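Local structure of RNA-dependent RNA Polymerase (Bombyx mori cytoplasmic polyhedrosis virus, 6TZ0) at residues D860-T865 with S1189-Q1194; E1027-D1032 with G1195-M1200; P1035-T1040 with D1054-F1059. The protein catalyses RNA-templated RNA synthesis, making plus strands in fully conservative transcription and probably also the complementary minus strands of the double-stranded genome. One frame throughout, in Å; residues are numbered along the deposited sequence.

Interaction 1 of 3, residues D860-T865 with S1189-Q1194; sequences DESMFT and SITSNQ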
ATOM      1  N   ASP A 860      10.649  42.365  -1.190  1.00 46.31           N
ATOM      2  CA  ASP A 860       9.617  41.461  -1.690  1.00 46.31           C
ATOM      3  C   ASP A 860      10.168  40.048  -1.604  1.00 46.31           C
ATOM      4  O   ASP A 860      10.982  39.641  -2.433  1.00 46.31           O
ATOM      5  CB  ASP A 860       9.242  41.830  -3.122  1.00 46.31           C
ATOM      6  CG  ASP A 860       7.982  41.132  -3.607  1.00 46.31           C
ATOM      7  OD1 ASP A 860       7.369  40.357  -2.844  1.00 46.31           O
ATOM      8  OD2 ASP A 860       7.607  41.363  -4.773  1.00 46.31           O
ATOM      9  N   GLU A 861       9.730  39.305  -0.590  1.00 47.35           N
ATOM     10  CA  GLU A 861      10.354  38.032  -0.263  1.00 47.35           C
ATOM     11  C   GLU A 861      10.030  36.996  -1.325  1.00 47.35           C
ATOM     12  O   GLU A 861       8.864  36.759  -1.648  1.00 47.35           O
ATOM     13  CB  GLU A 861       9.901  37.553   1.109  1.00 47.35           C
ATOM     14  CG  GLU A 861      10.343  38.457   2.233  1.00 47.35           C
ATOM     15  CD  GLU A 861       9.950  37.936   3.593  1.00 47.35           C
ATOM     16  OE1 GLU A 861       9.251  36.907   3.657  1.00 47.35           O
ATOM     17  OE2 GLU A 861      10.334  38.559   4.602  1.00 47.35           O
ATOM     18  N   SER A 862      11.072  36.394  -1.878  1.00 46.42           N
ATOM     19  CA  SER A 862      10.948  35.570  -3.061  1.00 46.42           C
ATOM     20  C   SER A 862      10.444  34.183  -2.686  1.00 46.42           C
ATOM     21  O   SER A 862      10.152  33.885  -1.528  1.00 46.42           O
ATOM     22  CB  SER A 862      12.289  35.504  -3.789  1.00 46.42           C
ATOM     23  OG  SER A 862      12.193  34.746  -4.977  1.00 46.42           O
ATOM     24  N   MET A 863      10.365  33.307  -3.675  1.00 45.70           N
ATOM     25  CA  MET A 863       9.869  31.959  -3.455  1.00 45.70           C
ATOM     26  C   MET A 863      10.908  31.039  -2.839  1.00 45.70           C
ATOM     27  O   MET A 863      10.614  29.862  -2.614  1.00 45.70           O
ATOM     28  CB  MET A 863       9.376  31.374  -4.774  1.00 45.70           C
ATOM     29  CG  MET A 863       8.286  32.208  -5.395  1.00 45.70           C
ATOM     30  SD  MET A 863       6.925  32.436  -4.250  1.00 45.70           S
ATOM     31  CE  MET A 863       6.305  30.776  -4.190  1.00 45.70           C
ATOM     32  N   PHE A 864      12.108  31.543  -2.559  1.00 42.35           N
ATOM     33  CA  PHE A 864      13.179  30.749  -1.981  1.00 42.35           C
ATOM     34  C   PHE A 864      13.547  31.223  -0.586  1.00 42.35           C
ATOM     35  O   PHE A 864      14.650  30.941  -0.115  1.00 42.35           O
ATOM     36  CB  PHE A 864      14.412  30.796  -2.873  1.00 42.35           C
ATOM     37  CG  PHE A 864      14.156  30.354  -4.265  1.00 42.35           C
ATOM     38  CD1 PHE A 864      13.988  29.021  -4.561  1.00 42.35           C
ATOM     39  CD2 PHE A 864      14.100  31.274  -5.287  1.00 42.35           C
ATOM     40  CE1 PHE A 864      13.769  28.624  -5.843  1.00 42.35           C
ATOM     41  CE2 PHE A 864      13.886  30.880  -6.580  1.00 42.35           C
ATOM     42  CZ  PHE A 864      13.712  29.550  -6.859  1.00 42.35           C
ATOM     43  N   THR A 865      12.660  31.946   0.083  1.00 43.64           N
ATOM     44  CA  THR A 865      12.992  32.451   1.402  1.00 43.64           C
ATOM     45  C   THR A 865      12.772  31.377   2.462  1.00 43.64           C
ATOM     46  O   THR A 865      11.898  30.514   2.341  1.00 43.64           O
ATOM     47  CB  THR A 865      12.187  33.713   1.719  1.00 43.64           C
ATOM     48  OG1 THR A 865      12.551  34.209   3.011  1.00 43.64           O
ATOM     49  CG2 THR A 865      10.703  33.453   1.680  1.00 43.64           C
ATOM     50  N   SER A1189      16.060  37.582  -1.623  1.00 41.92           N
ATOM     51  CA  SER A1189      15.874  38.812  -2.387  1.00 41.92           C
ATOM     52  C   SER A1189      16.456  38.696  -3.786  1.00 41.92           C
ATOM     53  O   SER A1189      17.246  39.533  -4.219  1.00 41.92           O
ATOM     54  CB  SER A1189      16.501  39.988  -1.658  1.00 41.92           C
ATOM     55  OG  SER A1189      17.900  39.833  -1.566  1.00 41.92           O
ATOM     56  N   ILE A1190      16.077  37.650  -4.520  1.00 40.06           N
ATOM     57  CA  ILE A1190      16.620  37.457  -5.862  1.00 40.06           C
ATOM     58  C   ILE A1190      15.965  38.421  -6.844  1.00 40.06           C
ATOM     59  O   ILE A1190      16.535  38.748  -7.893  1.00 40.06           O
ATOM     60  CB  ILE A1190      16.438  35.994  -6.299  1.00 40.06           C
ATOM     61  CG1 ILE A1190      16.863  35.088  -5.169  1.00 40.06           C
ATOM     62  CG2 ILE A1190      17.341  35.649  -7.476  1.00 40.06           C
ATOM     63  CD1 ILE A1190      16.646  33.661  -5.420  1.00 40.06           C
ATOM     64  N   THR A1191      14.772  38.915  -6.504  1.00 40.36           N
ATOM     65  CA  THR A1191      13.982  39.702  -7.447  1.00 40.36           C
ATOM     66  C   THR A1191      14.591  41.073  -7.702  1.00 40.36           C
ATOM     67  O   THR A1191      14.427  41.638  -8.788  1.00 40.36           O
ATOM     68  CB  THR A1191      12.559  39.856  -6.928  1.00 40.36           C
ATOM     69  OG1 THR A1191      12.585  40.554  -5.680  1.00 40.36           O
ATOM     70  CG2 THR A1191      11.940  38.505  -6.711  1.00 40.36           C
ATOM     71  N   SER A1192      15.297  41.626  -6.719  1.00 41.99           N
ATOM     72  CA  SER A1192      15.921  42.926  -6.922  1.00 41.99           C
ATOM     73  C   SER A1192      17.426  42.795  -7.107  1.00 41.99           C
ATOM     74  O   SER A1192      18.146  43.799  -7.119  1.00 41.99           O
ATOM     75  CB  SER A1192      15.586  43.855  -5.754  1.00 41.99           C
ATOM     76  OG  SER A1192      16.119  43.364  -4.538  1.00 41.99           O
ATOM     77  N   ASN A1193      17.917  41.570  -7.258  1.00 40.82           N
ATOM     78  CA  ASN A1193      19.347  41.342  -7.403  1.00 40.82           C
ATOM     79  C   ASN A1193      19.759  41.515  -8.860  1.00 40.82           C
ATOM     80  O   ASN A1193      19.327  40.763  -9.735  1.00 40.82           O
ATOM     81  CB  ASN A1193      19.691  39.941  -6.895  1.00 40.82           C
ATOM     82  CG  ASN A1193      21.169  39.749  -6.633  1.00 40.82           C
ATOM     83  OD1 ASN A1193      21.989  40.619  -6.909  1.00 40.82           O
ATOM     84  ND2 ASN A1193      21.511  38.612  -6.059  1.00 40.82           N
ATOM     85  N   GLN A1194      20.600  42.519  -9.115  1.00 44.08           N
ATOM     86  CA  GLN A1194      21.023  42.866 -10.468  1.00 44.08           C
ATOM     87  C   GLN A1194      22.470  42.468 -10.742  1.00 44.08           C
ATOM     88  O   GLN A1194      23.041  42.890 -11.749  1.00 44.08           O
ATOM     89  CB  GLN A1194      20.834  44.362 -10.719  1.00 44.08           C
ATOM     90  CG  GLN A1194      19.389  44.813 -10.752  1.00 44.08           C
ATOM     91  CD  GLN A1194      19.257  46.302 -10.990  1.00 44.08           C
ATOM     92  OE1 GLN A1194      20.257  47.010 -11.059  1.00 44.08           O
ATOM     93  NE2 GLN A1194      18.026  46.785 -11.119  1.00 44.08           N
TER

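Interaction 2 of 3, residues E1027-D1032 with G1195-M1200; sequences EDVTVD and GKRLGM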
ATOM      1  N   GLU A1027      27.601  47.242  -3.412  1.00 51.10           N
ATOM      2  CA  GLU A1027      28.778  47.831  -4.024  1.00 51.10           C
ATOM      3  C   GLU A1027      28.577  47.952  -5.530  1.00 51.10           C
ATOM      4  O   GLU A1027      27.677  47.350  -6.112  1.00 51.10           O
ATOM      5  CB  GLU A1027      30.014  46.988  -3.721  1.00 51.10           C
ATOM      6  CG  GLU A1027      30.450  47.003  -2.271  1.00 51.10           C
ATOM      7  CD  GLU A1027      31.634  46.090  -2.021  1.00 51.10           C
ATOM      8  OE1 GLU A1027      31.976  45.307  -2.928  1.00 51.10           O
ATOM      9  OE2 GLU A1027      32.238  46.168  -0.933  1.00 51.10           O
ATOM     10  N   ASP A1028      29.436  48.743  -6.165  1.00 53.94           N
ATOM     11  CA  ASP A1028      29.397  48.928  -7.606  1.00 53.94           C
ATOM     12  C   ASP A1028      30.232  47.896  -8.361  1.00 53.94           C
ATOM     13  O   ASP A1028      30.407  48.023  -9.577  1.00 53.94           O
ATOM     14  CB  ASP A1028      29.838  50.347  -7.963  1.00 53.94           C
ATOM     15  CG  ASP A1028      31.170  50.713  -7.350  1.00 53.94           C
ATOM     16  OD1 ASP A1028      31.698  49.922  -6.540  1.00 53.94           O
ATOM     17  OD2 ASP A1028      31.697  51.794  -7.682  1.00 53.94           O
ATOM     18  N   VAL A1029      30.735  46.880  -7.671  1.00 50.17           N
ATOM     19  CA  VAL A1029      31.472  45.786  -8.287  1.00 50.17           C
ATOM     20  C   VAL A1029      30.472  44.714  -8.691  1.00 50.17           C
ATOM     21  O   VAL A1029      29.705  44.225  -7.855  1.00 50.17           O
ATOM     22  CB  VAL A1029      32.534  45.222  -7.330  1.00 50.17           C
ATOM     23  CG1 VAL A1029      33.205  44.007  -7.936  1.00 50.17           C
ATOM     24  CG2 VAL A1029      33.557  46.282  -6.998  1.00 50.17           C
ATOM     25  N   THR A1030      30.470  44.353  -9.971  1.00 48.09           N
ATOM     26  CA  THR A1030      29.608  43.292 -10.470  1.00 48.09           C
ATOM     27  C   THR A1030      30.297  41.951 -10.273  1.00 48.09           C
ATOM     28  O   THR A1030      31.464  41.791 -10.635  1.00 48.09           O
ATOM     29  CB  THR A1030      29.274  43.498 -11.946  1.00 48.09           C
ATOM     30  OG1 THR A1030      30.476  43.447 -12.718  1.00 48.09           O
ATOM     31  CG2 THR A1030      28.611  44.838 -12.157  1.00 48.09           C
ATOM     32  N   VAL A1031      29.582  40.999  -9.678  1.00 45.89           N
ATOM     33  CA  VAL A1031      30.146  39.671  -9.500  1.00 45.89           C
ATOM     34  C   VAL A1031      30.179  38.940 -10.837  1.00 45.89           C
ATOM     35  O   VAL A1031      29.441  39.254 -11.777  1.00 45.89           O
ATOM     36  CB  VAL A1031      29.355  38.869  -8.454  1.00 45.89           C
ATOM     37  CG1 VAL A1031      29.431  39.542  -7.110  1.00 45.89           C
ATOM     38  CG2 VAL A1031      27.918  38.711  -8.882  1.00 45.89           C
ATOM     39  N   ASP A1032      31.066  37.960 -10.926  1.00 45.32           N
ATOM     40  CA  ASP A1032      31.093  37.101 -12.094  1.00 45.32           C
ATOM     41  C   ASP A1032      30.064  35.985 -11.967  1.00 45.32           C
ATOM     42  O   ASP A1032      29.763  35.499 -10.875  1.00 45.32           O
ATOM     43  CB  ASP A1032      32.489  36.518 -12.313  1.00 45.32           C
ATOM     44  CG  ASP A1032      33.055  35.866 -11.072  1.00 45.32           C
ATOM     45  OD1 ASP A1032      32.462  36.012  -9.983  1.00 45.32           O
ATOM     46  OD2 ASP A1032      34.097  35.190 -11.184  1.00 45.32           O
ATOM     47  N   GLY A1195      23.075  41.678  -9.863  1.00 44.27           N
ATOM     48  CA  GLY A1195      24.405  41.163 -10.105  1.00 44.27           C
ATOM     49  C   GLY A1195      25.544  41.942  -9.489  1.00 44.27           C
ATOM     50  O   GLY A1195      26.670  41.855  -9.984  1.00 44.27           O
ATOM     51  N   LYS A1196      25.296  42.686  -8.420  1.00 46.44           N
ATOM     52  CA  LYS A1196      26.318  43.458  -7.732  1.00 46.44           C
ATOM     53  C   LYS A1196      26.816  42.718  -6.497  1.00 46.44           C
ATOM     54  O   LYS A1196      26.137  41.849  -5.947  1.00 46.44           O
ATOM     55  CB  LYS A1196      25.774  44.825  -7.327  1.00 46.44           C
ATOM     56  CG  LYS A1196      25.395  45.724  -8.479  1.00 46.44           C
ATOM     57  CD  LYS A1196      26.619  46.246  -9.190  1.00 46.44           C
ATOM     58  CE  LYS A1196      26.241  47.269 -10.242  1.00 46.44           C
ATOM     59  NZ  LYS A1196      27.423  47.813 -10.959  1.00 46.44           N
ATOM     60  N   ARG A1197      28.019  43.078  -6.062  1.00 47.56           N
ATOM     61  CA  ARG A1197      28.609  42.454  -4.887  1.00 47.56           C
ATOM     62  C   ARG A1197      28.098  43.135  -3.625  1.00 47.56           C
ATOM     63  O   ARG A1197      27.938  44.356  -3.583  1.00 47.56           O
ATOM     64  CB  ARG A1197      30.136  42.525  -4.957  1.00 47.56           C
ATOM     65  CG  ARG A1197      30.845  41.745  -3.865  1.00 47.56           C
ATOM     66  CD  ARG A1197      32.347  41.730  -4.020  1.00 47.56           C
ATOM     67  NE  ARG A1197      32.955  43.033  -3.789  1.00 47.56           N
ATOM     68  CZ  ARG A1197      34.240  43.296  -3.988  1.00 47.56           C
ATOM     69  NH1 ARG A1197      35.052  42.341  -4.415  1.00 47.56           N
ATOM     70  NH2 ARG A1197      34.717  44.507  -3.749  1.00 47.56           N
ATOM     71  N   LEU A1198      27.836  42.341  -2.595  1.00 45.97           N
ATOM     72  CA  LEU A1198      27.316  42.855  -1.339  1.00 45.97           C
ATOM     73  C   LEU A1198      28.427  43.041  -0.316  1.00 45.97           C
ATOM     74  O   LEU A1198      29.474  42.395  -0.369  1.00 45.97           O
ATOM     75  CB  LEU A1198      26.246  41.921  -0.777  1.00 45.97           C
ATOM     76  CG  LEU A1198      24.990  41.807  -1.633  1.00 45.97           C
ATOM     77  CD1 LEU A1198      24.036  40.787  -1.050  1.00 45.97           C
ATOM     78  CD2 LEU A1198      24.326  43.156  -1.764  1.00 45.97           C
ATOM     79  N   GLY A1199      28.179  43.947   0.625  1.00 46.19           N
ATOM     80  CA  GLY A1199      29.054  44.157   1.759  1.00 46.19           C
ATOM     81  C   GLY A1199      28.266  44.111   3.050  1.00 46.19           C
ATOM     82  O   GLY A1199      27.282  44.836   3.201  1.00 46.19           O
ATOM     83  N   MET A1200      28.677  43.264   3.986  1.00 47.99           N
ATOM     84  CA  MET A1200      27.885  42.993   5.176  1.00 47.99           C
ATOM     85  C   MET A1200      28.307  43.908   6.318  1.00 47.99           C
ATOM     86  O   MET A1200      29.499  44.056   6.596  1.00 47.99           O
ATOM     87  CB  MET A1200      28.031  41.530   5.593  1.00 47.99           C
ATOM     88  CG  MET A1200      27.089  41.105   6.706  1.00 47.99           C
ATOM     89  SD  MET A1200      27.221  39.360   7.119  1.00 47.99           S
ATOM     90  CE  MET A1200      28.742  39.366   8.048  1.00 47.99           C
TER

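Interaction 3 of 3, residues P1035-T1040 with D1054-F1059; sequences PHAKHT and DGWFAF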
ATOM      1  N   PRO A1035      30.165  29.657 -15.037  1.00 32.60           N
ATOM      2  CA  PRO A1035      30.272  29.336 -16.467  1.00 32.60           C
ATOM      3  C   PRO A1035      29.097  28.549 -17.027  1.00 32.60           C
ATOM      4  O   PRO A1035      28.900  28.574 -18.246  1.00 32.60           O
ATOM      5  CB  PRO A1035      31.579  28.541 -16.551  1.00 32.60           C
ATOM      6  CG  PRO A1035      31.834  28.060 -15.170  1.00 32.60           C
ATOM      7  CD  PRO A1035      31.310  29.129 -14.277  1.00 32.60           C
ATOM      8  N   HIS A1036      28.288  27.893 -16.195  1.00 32.34           N
ATOM      9  CA  HIS A1036      27.075  27.267 -16.707  1.00 32.34           C
ATOM     10  C   HIS A1036      25.922  28.241 -16.887  1.00 32.34           C
ATOM     11  O   HIS A1036      24.824  27.805 -17.236  1.00 32.34           O
ATOM     12  CB  HIS A1036      26.616  26.108 -15.818  1.00 32.34           C
ATOM     13  CG  HIS A1036      26.416  26.472 -14.381  1.00 32.34           C
ATOM     14  ND1 HIS A1036      25.354  27.230 -13.943  1.00 32.34           N
ATOM     15  CD2 HIS A1036      27.096  26.106 -13.272  1.00 32.34           C
ATOM     16  CE1 HIS A1036      25.422  27.366 -12.632  1.00 32.34           C
ATOM     17  NE2 HIS A1036      26.463  26.682 -12.199  1.00 32.34           N
ATOM     18  N   ALA A1037      26.132  29.537 -16.650  1.00 31.79           N
ATOM     19  CA  ALA A1037      25.103  30.516 -16.973  1.00 31.79           C
ATOM     20  C   ALA A1037      24.914  30.647 -18.473  1.00 31.79           C
ATOM     21  O   ALA A1037      23.817  30.973 -18.933  1.00 31.79           O
ATOM     22  CB  ALA A1037      25.454  31.872 -16.378  1.00 31.79           C
ATOM     23  N   LYS A1038      25.964  30.401 -19.247  1.00 32.46           N
ATOM     24  CA  LYS A1038      25.840  30.447 -20.690  1.00 32.46           C
ATOM     25  C   LYS A1038      25.298  29.142 -21.247  1.00 32.46           C
ATOM     26  O   LYS A1038      24.683  29.145 -22.318  1.00 32.46           O
ATOM     27  CB  LYS A1038      27.199  30.792 -21.303  1.00 32.46           C
ATOM     28  CG  LYS A1038      27.157  31.348 -22.715  1.00 32.46           C
ATOM     29  CD  LYS A1038      27.438  30.309 -23.767  1.00 32.46           C
ATOM     30  CE  LYS A1038      27.567  30.967 -25.125  1.00 32.46           C
ATOM     31  NZ  LYS A1038      26.284  31.583 -25.558  1.00 32.46           N
ATOM     32  N   HIS A1039      25.479  28.035 -20.531  1.00 31.32           N
ATOM     33  CA  HIS A1039      25.018  26.754 -21.039  1.00 31.32           C
ATOM     34  C   HIS A1039      23.535  26.534 -20.801  1.00 31.32           C
ATOM     35  O   HIS A1039      22.944  25.664 -21.444  1.00 31.32           O
ATOM     36  CB  HIS A1039      25.810  25.607 -20.411  1.00 31.32           C
ATOM     37  CG  HIS A1039      27.290  25.738 -20.571  1.00 31.32           C
ATOM     38  ND1 HIS A1039      27.895  25.851 -21.802  1.00 31.32           N
ATOM     39  CD2 HIS A1039      28.293  25.701 -19.662  1.00 31.32           C
ATOM     40  CE1 HIS A1039      29.201  25.933 -21.643  1.00 31.32           C
ATOM     41  NE2 HIS A1039      29.471  25.842 -20.354  1.00 31.32           N
ATOM     42  N   THR A1040      22.924  27.304 -19.904  1.00 31.79           N
ATOM     43  CA  THR A1040      21.502  27.202 -19.615  1.00 31.79           C
ATOM     44  C   THR A1040      20.693  28.338 -20.221  1.00 31.79           C
ATOM     45  O   THR A1040      19.475  28.379 -20.037  1.00 31.79           O
ATOM     46  CB  THR A1040      21.276  27.167 -18.104  1.00 31.79           C
ATOM     47  OG1 THR A1040      21.739  28.390 -17.524  1.00 31.79           O
ATOM     48  CG2 THR A1040      22.029  26.017 -17.486  1.00 31.79           C
ATOM     49  N   ASP A1054      14.506  34.749 -12.243  1.00 34.72           N
ATOM     50  CA  ASP A1054      15.183  34.738 -10.952  1.00 34.72           C
ATOM     51  C   ASP A1054      15.712  33.362 -10.578  1.00 34.72           C
ATOM     52  O   ASP A1054      16.721  33.269  -9.876  1.00 34.72           O
ATOM     53  CB  ASP A1054      14.245  35.257  -9.864  1.00 34.72           C
ATOM     54  CG  ASP A1054      14.009  36.750  -9.968  1.00 34.72           C
ATOM     55  OD1 ASP A1054      14.930  37.469 -10.407  1.00 34.72           O
ATOM     56  OD2 ASP A1054      12.900  37.204  -9.630  1.00 34.72           O
ATOM     57  N   GLY A1055      15.057  32.289 -11.022  1.00 32.42           N
ATOM     58  CA  GLY A1055      15.596  30.961 -10.779  1.00 32.42           C
ATOM     59  C   GLY A1055      16.853  30.702 -11.588  1.00 32.42           C
ATOM     60  O   GLY A1055      17.826  30.133 -11.079  1.00 32.42           O
ATOM     61  N   TRP A1056      16.850  31.140 -12.850  1.00 30.17           N
ATOM     62  CA  TRP A1056      18.042  31.098 -13.692  1.00 30.17           C
ATOM     63  C   TRP A1056      19.188  31.891 -13.086  1.00 30.17           C
ATOM     64  O   TRP A1056      20.329  31.423 -13.059  1.00 30.17           O
ATOM     65  CB  TRP A1056      17.719  31.666 -15.066  1.00 30.17           C
ATOM     66  CG  TRP A1056      18.878  31.710 -15.989  1.00 30.17           C
ATOM     67  CD1 TRP A1056      19.411  30.673 -16.683  1.00 30.17           C
ATOM     68  CD2 TRP A1056      19.703  32.843 -16.263  1.00 30.17           C
ATOM     69  NE1 TRP A1056      20.494  31.097 -17.406  1.00 30.17           N
ATOM     70  CE2 TRP A1056      20.699  32.426 -17.158  1.00 30.17           C
ATOM     71  CE3 TRP A1056      19.689  34.175 -15.841  1.00 30.17           C
ATOM     72  CZ2 TRP A1056      21.669  33.290 -17.646  1.00 30.17           C
ATOM     73  CZ3 TRP A1056      20.654  35.031 -16.325  1.00 30.17           C
ATOM     74  CH2 TRP A1056      21.630  34.586 -17.218  1.00 30.17           C
ATOM     75  N   PHE A1057      18.902  33.091 -12.586  1.00 31.01           N
ATOM     76  CA  PHE A1057      19.961  33.949 -12.077  1.00 31.01           C
ATOM     77  C   PHE A1057      20.457  33.464 -10.725  1.00 31.01           C
ATOM     78  O   PHE A1057      21.642  33.609 -10.410  1.00 31.01           O
ATOM     79  CB  PHE A1057      19.455  35.385 -11.998  1.00 31.01           C
ATOM     80  CG  PHE A1057      20.533  36.408 -11.850  1.00 31.01           C
ATOM     81  CD1 PHE A1057      21.361  36.702 -12.915  1.00 31.01           C
ATOM     82  CD2 PHE A1057      20.688  37.111 -10.672  1.00 31.01           C
ATOM     83  CE1 PHE A1057      22.348  37.650 -12.797  1.00 31.01           C
ATOM     84  CE2 PHE A1057      21.668  38.069 -10.553  1.00 31.01           C
ATOM     85  CZ  PHE A1057      22.502  38.333 -11.616  1.00 31.01           C
ATOM     86  N   ALA A1058      19.581  32.841  -9.935  1.00 31.32           N
ATOM     87  CA  ALA A1058      20.011  32.218  -8.691  1.00 31.32           C
ATOM     88  C   ALA A1058      20.900  31.015  -8.957  1.00 31.32           C
ATOM     89  O   ALA A1058      21.850  30.764  -8.210  1.00 31.32           O
ATOM     90  CB  ALA A1058      18.799  31.806  -7.861  1.00 31.32           C
ATOM     91  N   PHE A1059      20.606  30.257 -10.016  1.00 31.48           N
ATOM     92  CA  PHE A1059      21.485  29.158 -10.401  1.00 31.48           C
ATOM     93  C   PHE A1059      22.817  29.688 -10.914  1.00 31.48           C
ATOM     94  O   PHE A1059      23.874  29.127 -10.613  1.00 31.48           O
ATOM     95  CB  PHE A1059      20.786  28.303 -11.452  1.00 31.48           C
ATOM     96  CG  PHE A1059      21.444  26.981 -11.729  1.00 31.48           C
ATOM     97  CD1 PHE A1059      21.383  25.958 -10.799  1.00 31.48           C
ATOM     98  CD2 PHE A1059      22.059  26.735 -12.944  1.00 31.48           C
ATOM     99  CE1 PHE A1059      21.957  24.734 -11.061  1.00 31.48           C
ATOM    100  CE2 PHE A1059      22.633  25.508 -13.208  1.00 31.48           C
ATOM    101  CZ  PHE A1059      22.587  24.512 -12.265  1.00 31.48           C
TER

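Interaction 1 of 3, residues D860-T865 with S1189-Q1194
Ser-862 and Thr-1191 meet through their side chains, the hydroxyl OG of Ser-862 lying 4.1 Å from the methyl CG2 of Thr-1191. The serine points toward the other loop with OG anti to its backbone N (chi1 -178°), and its CB also faces the start of the opposing turn, 4.4 Å from the backbone N of Ile-1190. Thr-1191 works with both branches. While CG2 faces Ser-862, its OG1 lies 3.7 Å from the carbonyl O of Asp-860, too long to count as a hydrogen bond. Ile-1190 makes the apolar part of the contact: its extended chain (chi2 176°) carries CD1 to 3.5 Å from CD2 of Phe-864. The two side chains cross at about a right angle, and the methyl approaches the ring obliquely. The evidence is thus of van der Waals contact between two type I beta turns, Ser-862 to Thr-865 and Ile-1190 to Asn-1193, the second closed by the bond from Asn-1193 N to Ile-1190 O at 3.2 Å. Polar links run beside the contact, since Ser-862 is backbone-bonded to Arg-1188 and Glu-861 forms salt bridges with Arg-1188 and Lys-871. The 1189-1194 loop leaves helix 1174-1188, with Ser-1189 as the first non-helical residue, and leads to strand 1196-1202; Ile-1190 also packs on helix 1054-1062, whereas Asp-860 and Met-863 reach helix 774-786.

Interaction 2 of 3, residues E1027-D1032 with G1195-M1200
Thr-1030 and Lys-1196 form an antiparallel, non-hydrogen-bonded beta pair, their CA atoms 4.3 Å apart, where the chain, having turned a corner at Asp-1028, continues antiparallel to strand 1196-1202. This strand is the middle one of a small mixed sheet, between 1022-1027 and 1162-1163. Backbone bonds flank the pair. On one side, Arg-1197 N donates to Val-1029 O at 2.7 Å; on the other, Val-1031 N reaches Gly-1195 O at 3.1 Å. Before the corner, Glu-1027 N donates to Arg-1197 O, so both backbone polar groups of Arg-1197 are held by the bent chain. A weak bond from Lys-1196 NZ to Asp-1028 O adds a side chain to this set.

Apolar contact is modest. CG1 of Val-1031 lies against CB of Arg-1197, and Val-1029 runs beside the arginine in the same direction, placing CG1 4.1 Å above the centre of the guanidinium. Lys-1196, bent at chi2 (-72°), brings CD against CG2 of Thr-1030.

The salt bridge is side-on but grips a single oxygen: OE1 of Glu-1027 receives Arg-1197 NE at 2.6 Å and Arg-1197 NH2 at 3.0 Å. OE2 of the same carboxylate pairs with Arg-1163, which probably favours its charged form. OE1 lies within 1° of the guanidinium plane, although the carboxylate plane itself is turned 65° from it.

Interaction 3 of 3, residues P1035-T1040 with D1054-F1059
His-1036 overlaps the CD2-CE2 side of the Phe-1059 ring, with ND1 3.3 Å from CE2 of Phe-1059. The centroids of the two rings are 4.5 Å apart and their planes make 44°, so the overlap is oblique, neither a parallel stack nor an edge-to-face pair. CZ of Phe-1059 sits 4.0 Å above the plane of the His-1036 ring, displaced toward its rim. A chi1 of 55° sets CG of His-1036 between its own backbone N and carbonyl carbon. CE1 of the same imidazole is also next to the backbone O of Phe-1059.

The arrangement packs residues 1037-1039, which take up helical backbone angles but not a regular helix's bonding, on the helix that follows in the chain, 1054-1062. Trp-1056 meets Ala-1037 in this turn and Thr-1040 just after it, while Phe-1059, three residues on, meets His-1036 just before it. The indole presents its edge: Ala-1037 O lies near the ring plane, 3.4 Å from CZ2 of Trp-1056, and CB of Ala-1037 is 4.2 Å from the same carbon. Beyond the turn, strand 278-285 packs on His-1036 through Val-278, joining this C-terminal region to the N-terminal one.

Thr-1040 supplies the polar link. Its OG1 accepts a weak bond from Trp-1056 NE1 at 3.0 Å, bent to 124° at the hydrogen, and donates to His-1036 O at 3.2 Å, in the plane of that carbonyl.

Interactions 1 and 3 are buried, whereas interaction 2 lies at the surface. Their chemistry differs accordingly: interaction 1 is van der Waals packing, partly of small hydroxyl side chains, interaction 3 is aromatic with one weak hydrogen bond, and interaction 2 rests on backbone bonds and a salt bridge. Segments 1189-1194 and 1195-1200 are consecutive, so one run of chain serves interactions 1 and 2. Helix 1054-1062 ties them to interaction 3: Ile-1190 CD1 packs on Ala-1058 CB at 3.7 Å, and Gly-1195 CA on Phe-1057 CZ at the same distance. The helix thus turns Trp-1056 and Phe-1059 to segment 1035-1040 and other residues to the 1189-1195 run. All lie away from the nucleotide- and magnesium-binding residues.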